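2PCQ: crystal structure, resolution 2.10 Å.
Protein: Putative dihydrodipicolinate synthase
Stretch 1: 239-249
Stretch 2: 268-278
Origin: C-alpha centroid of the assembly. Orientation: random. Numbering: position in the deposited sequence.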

# COMPACT_ATOMS: atom_id res chain seq x y z
N PRO A 239 -7.90 -23.20 2.41
CA PRO A 239 -9.21 -23.85 2.57
C PRO A 239 -9.74 -24.43 1.26
O PRO A 239 -10.29 -25.53 1.24
CB PRO A 239 -10.09 -22.72 3.11
CG PRO A 239 -9.13 -21.89 3.90
CD PRO A 239 -7.92 -21.83 2.97
N LEU A 240 -9.58 -23.69 0.16
CA LEU A 240 -10.06 -24.17 -1.13
C LEU A 240 -9.23 -25.36 -1.61
O LEU A 240 -9.78 -26.32 -2.16
CB LEU A 240 -10.03 -23.05 -2.18
CG LEU A 240 -10.57 -23.43 -3.57
CD1 LEU A 240 -11.99 -23.98 -3.43
CD2 LEU A 240 -10.56 -22.21 -4.49
N LEU A 241 -7.92 -25.29 -1.41
CA LEU A 241 -7.03 -26.37 -1.83
C LEU A 241 -7.39 -27.68 -1.13
O LEU A 241 -7.51 -28.72 -1.77
CB LEU A 241 -5.57 -26.01 -1.51
CG LEU A 241 -4.54 -27.12 -1.76
CD1 LEU A 241 -4.60 -27.53 -3.22
CD2 LEU A 241 -3.15 -26.63 -1.38
N LYS A 242 -7.55 -27.63 0.19
CA LYS A 242 -7.88 -28.82 0.94
C LYS A 242 -9.26 -29.36 0.61
O LYS A 242 -9.45 -30.57 0.49
CB LYS A 242 -7.76 -28.56 2.45
CG LYS A 242 -6.31 -28.51 2.93
CD LYS A 242 -6.22 -28.46 4.45
CE LYS A 242 -4.80 -28.73 4.91
NZ LYS A 242 -4.70 -28.76 6.40
N GLN A 243 -10.23 -28.47 0.44
CA GLN A 243 -11.58 -28.90 0.11
C GLN A 243 -11.59 -29.60 -1.25
O GLN A 243 -12.32 -30.57 -1.45
CB GLN A 243 -12.55 -27.71 0.11
CG GLN A 243 -13.97 -28.09 -0.31
CD GLN A 243 -14.97 -26.98 -0.03
OE1 GLN A 243 -14.64 -25.80 -0.09
NE2 GLN A 243 -16.20 -27.37 0.27
N ALA A 244 -10.78 -29.10 -2.18
CA ALA A 244 -10.69 -29.68 -3.51
C ALA A 244 -10.07 -31.08 -3.43
O ALA A 244 -10.56 -32.02 -4.06
CB ALA A 244 -9.85 -28.80 -4.42
N LEU A 245 -9.00 -31.21 -2.66
CA LEU A 245 -8.36 -32.50 -2.52
C LEU A 245 -9.30 -33.50 -1.85
O LEU A 245 -9.37 -34.65 -2.27
CB LEU A 245 -7.06 -32.37 -1.73
CG LEU A 245 -5.91 -31.72 -2.52
CD1 LEU A 245 -4.78 -31.33 -1.58
CD2 LEU A 245 -5.42 -32.69 -3.58
N ARG A 246 -10.03 -33.06 -0.82
CA ARG A 246 -10.97 -33.96 -0.15
C ARG A 246 -12.04 -34.38 -1.15
O ARG A 246 -12.44 -35.55 -1.19
CB ARG A 246 -11.64 -33.28 1.06
CG ARG A 246 -10.70 -32.95 2.22
CD ARG A 246 -11.47 -32.74 3.53
NE ARG A 246 -12.50 -31.71 3.42
CZ ARG A 246 -12.26 -30.40 3.42
NH1 ARG A 246 -11.02 -29.95 3.53
NH2 ARG A 246 -13.27 -29.54 3.30
N HIS A 247 -12.49 -33.44 -1.96
CA HIS A 247 -13.51 -33.72 -2.96
C HIS A 247 -13.05 -34.80 -3.95
O HIS A 247 -13.85 -35.62 -4.40
CB HIS A 247 -13.88 -32.44 -3.72
CG HIS A 247 -14.85 -32.65 -4.83
ND1 HIS A 247 -14.47 -32.87 -6.13
CD2 HIS A 247 -16.21 -32.70 -4.83
CE1 HIS A 247 -15.54 -33.03 -6.89
NE2 HIS A 247 -16.61 -32.93 -6.12
N LEU A 248 -11.76 -34.79 -4.27
CA LEU A 248 -11.19 -35.77 -5.18
C LEU A 248 -10.85 -37.08 -4.46
O LEU A 248 -10.28 -37.99 -5.05
CB LEU A 248 -9.92 -35.21 -5.84
CG LEU A 248 -10.12 -33.98 -6.73
CD1 LEU A 248 -8.77 -33.47 -7.19
CD2 LEU A 248 -11.00 -34.35 -7.92
N GLY A 249 -11.20 -37.16 -3.19
CA GLY A 249 -10.95 -38.37 -2.43
C GLY A 249 -9.61 -38.50 -1.73
O GLY A 249 -9.33 -39.54 -1.14
N ARG A 268 -18.05 -21.80 -7.07
CA ARG A 268 -17.46 -21.35 -8.33
C ARG A 268 -16.35 -22.29 -8.79
O ARG A 268 -16.16 -22.50 -9.98
CB ARG A 268 -16.88 -19.94 -8.17
CG ARG A 268 -17.90 -18.84 -7.98
CD ARG A 268 -17.23 -17.53 -7.61
NE ARG A 268 -16.27 -17.10 -8.63
CZ ARG A 268 -15.44 -16.06 -8.48
NH1 ARG A 268 -15.46 -15.36 -7.36
NH2 ARG A 268 -14.61 -15.73 -9.46
N PHE A 269 -15.63 -22.86 -7.83
CA PHE A 269 -14.52 -23.76 -8.15
C PHE A 269 -14.95 -25.14 -8.62
O PHE A 269 -14.34 -25.70 -9.54
CB PHE A 269 -13.62 -23.91 -6.93
CG PHE A 269 -12.26 -24.47 -7.25
CD1 PHE A 269 -11.32 -23.70 -7.93
CD2 PHE A 269 -11.91 -25.75 -6.85
CE1 PHE A 269 -10.06 -24.20 -8.21
CE2 PHE A 269 -10.65 -26.26 -7.12
CZ PHE A 269 -9.72 -25.49 -7.80
N LEU A 270 -15.98 -25.70 -8.00
CA LEU A 270 -16.47 -27.04 -8.33
C LEU A 270 -16.56 -27.32 -9.83
O LEU A 270 -15.92 -28.24 -10.33
CB LEU A 270 -17.82 -27.30 -7.66
CG LEU A 270 -18.52 -28.65 -7.91
CD1 LEU A 270 -17.61 -29.80 -7.48
CD2 LEU A 270 -19.83 -28.68 -7.14
N PRO A 271 -17.34 -26.52 -10.57
CA PRO A 271 -17.45 -26.76 -12.02
C PRO A 271 -16.12 -26.63 -12.77
O PRO A 271 -15.91 -27.32 -13.77
CB PRO A 271 -18.48 -25.72 -12.47
CG PRO A 271 -18.32 -24.62 -11.48
CD PRO A 271 -18.17 -25.37 -10.17
N VAL A 272 -15.24 -25.76 -12.29
CA VAL A 272 -13.94 -25.60 -12.94
C VAL A 272 -13.13 -26.88 -12.77
O VAL A 272 -12.56 -27.40 -13.73
CB VAL A 272 -13.15 -24.41 -12.33
CG1 VAL A 272 -11.73 -24.39 -12.88
CG2 VAL A 272 -13.85 -23.09 -12.67
N LEU A 273 -13.10 -27.40 -11.54
CA LEU A 273 -12.37 -28.62 -11.25
C LEU A 273 -12.97 -29.82 -11.99
O LEU A 273 -12.25 -30.59 -12.63
CB LEU A 273 -12.38 -28.90 -9.75
CG LEU A 273 -11.64 -30.15 -9.27
CD1 LEU A 273 -10.19 -30.10 -9.73
CD2 LEU A 273 -11.72 -30.24 -7.75
N GLU A 274 -14.29 -29.97 -11.91
CA GLU A 274 -14.97 -31.07 -12.58
C GLU A 274 -14.76 -31.02 -14.09
O GLU A 274 -14.64 -32.05 -14.74
CB GLU A 274 -16.47 -31.04 -12.27
CG GLU A 274 -16.83 -31.61 -10.91
CD GLU A 274 -16.31 -33.03 -10.73
OE1 GLU A 274 -16.52 -33.87 -11.63
OE2 GLU A 274 -15.70 -33.31 -9.68
N GLY A 275 -14.71 -29.81 -14.64
CA GLY A 275 -14.51 -29.65 -16.07
C GLY A 275 -13.15 -30.19 -16.49
O GLY A 275 -13.04 -30.92 -17.48
N LEU A 276 -12.11 -29.83 -15.75
CA LEU A 276 -10.77 -30.30 -16.05
C LEU A 276 -10.69 -31.80 -15.83
O LEU A 276 -9.98 -32.51 -16.55
CB LEU A 276 -9.74 -29.59 -15.17
CG LEU A 276 -9.42 -28.14 -15.54
CD1 LEU A 276 -8.48 -27.52 -14.51
CD2 LEU A 276 -8.79 -28.10 -16.93
N LYS A 277 -11.41 -32.29 -14.83
CA LYS A 277 -11.39 -33.72 -14.55
C LYS A 277 -12.00 -34.50 -15.70
O LYS A 277 -11.50 -35.56 -16.09
CB LYS A 277 -12.15 -34.03 -13.26
CG LYS A 277 -12.08 -35.49 -12.86
CD LYS A 277 -12.87 -35.76 -11.59
CE LYS A 277 -12.82 -37.23 -11.23
NZ LYS A 277 -13.68 -37.53 -10.05
N GLU A 278 -13.09 -33.98 -16.26
CA GLU A 278 -13.78 -34.62 -17.37
C GLU A 278 -12.87 -34.63 -18.61
O GLU A 278 -12.95 -35.54 -19.43
CB GLU A 278 -15.08 -33.88 -17.68
CG GLU A 278 -15.92 -34.51 -18.78
CD GLU A 278 -16.31 -35.94 -18.47
OE1 GLU A 278 -16.84 -36.20 -17.37
OE2 GLU A 278 -16.08 -36.82 -19.34

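The two helices cross at -49°, with axes no closer than 11.3 Å. At that spacing the backbones stay apart, the nearest CA atoms, Ala244 CA and Leu270 CA, being 8.0 Å apart; 381 Å² is buried between the stretches, and the closest contacts are between side chains. No hydrogen bond links the stretches; the packing is largely apolar.

Phe269 anchors one end. Its CA-to-CB bond points toward the partner helix, and chi1 of -163° (t) with chi2 of 71° carries the ring across so that one face meets Leu240. Leu240 adopts the t,p rotamer (-178°, 55°), which places CD2 4.1 Å from the Phe269 ring centroid and 23° off the ring normal, a CH-pi contact over the face; the closest atoms are Leu240 CD2 and Phe269 CD1 at 3.8 Å. One turn on, Ala244 has only a methyl to offer, yet its CB also points toward the partner. Ala244 CB lies 3.8 Å from Phe269 CE2 and 4.1 Å from Leu273 CD2, so this small side chain touches two residues one helical turn apart.

Leu273 is t,p as well (-180°, 57°), and its CD2 is a shared contact point: besides Ala244 it meets Leu248 CD2 at 4.2 Å. Leu248 reaches this site by a different route. Its CA-to-CB bond points sideways, but the m,t rotamer (-64°, 175°) brings the end of the side chain nearer, where CD2 also lies 4.4 Å from CD of Lys277, whose chi angles are all t. The contact there is with the aliphatic part of the lysine.

Just beyond, Gly249 closes the helix in a Schellman motif. Its phi of 89° is positive, and Gly249 N donates to Arg246 O at 2.9 Å; a CB at these backbone angles would jam against the carbonyl O of Leu248.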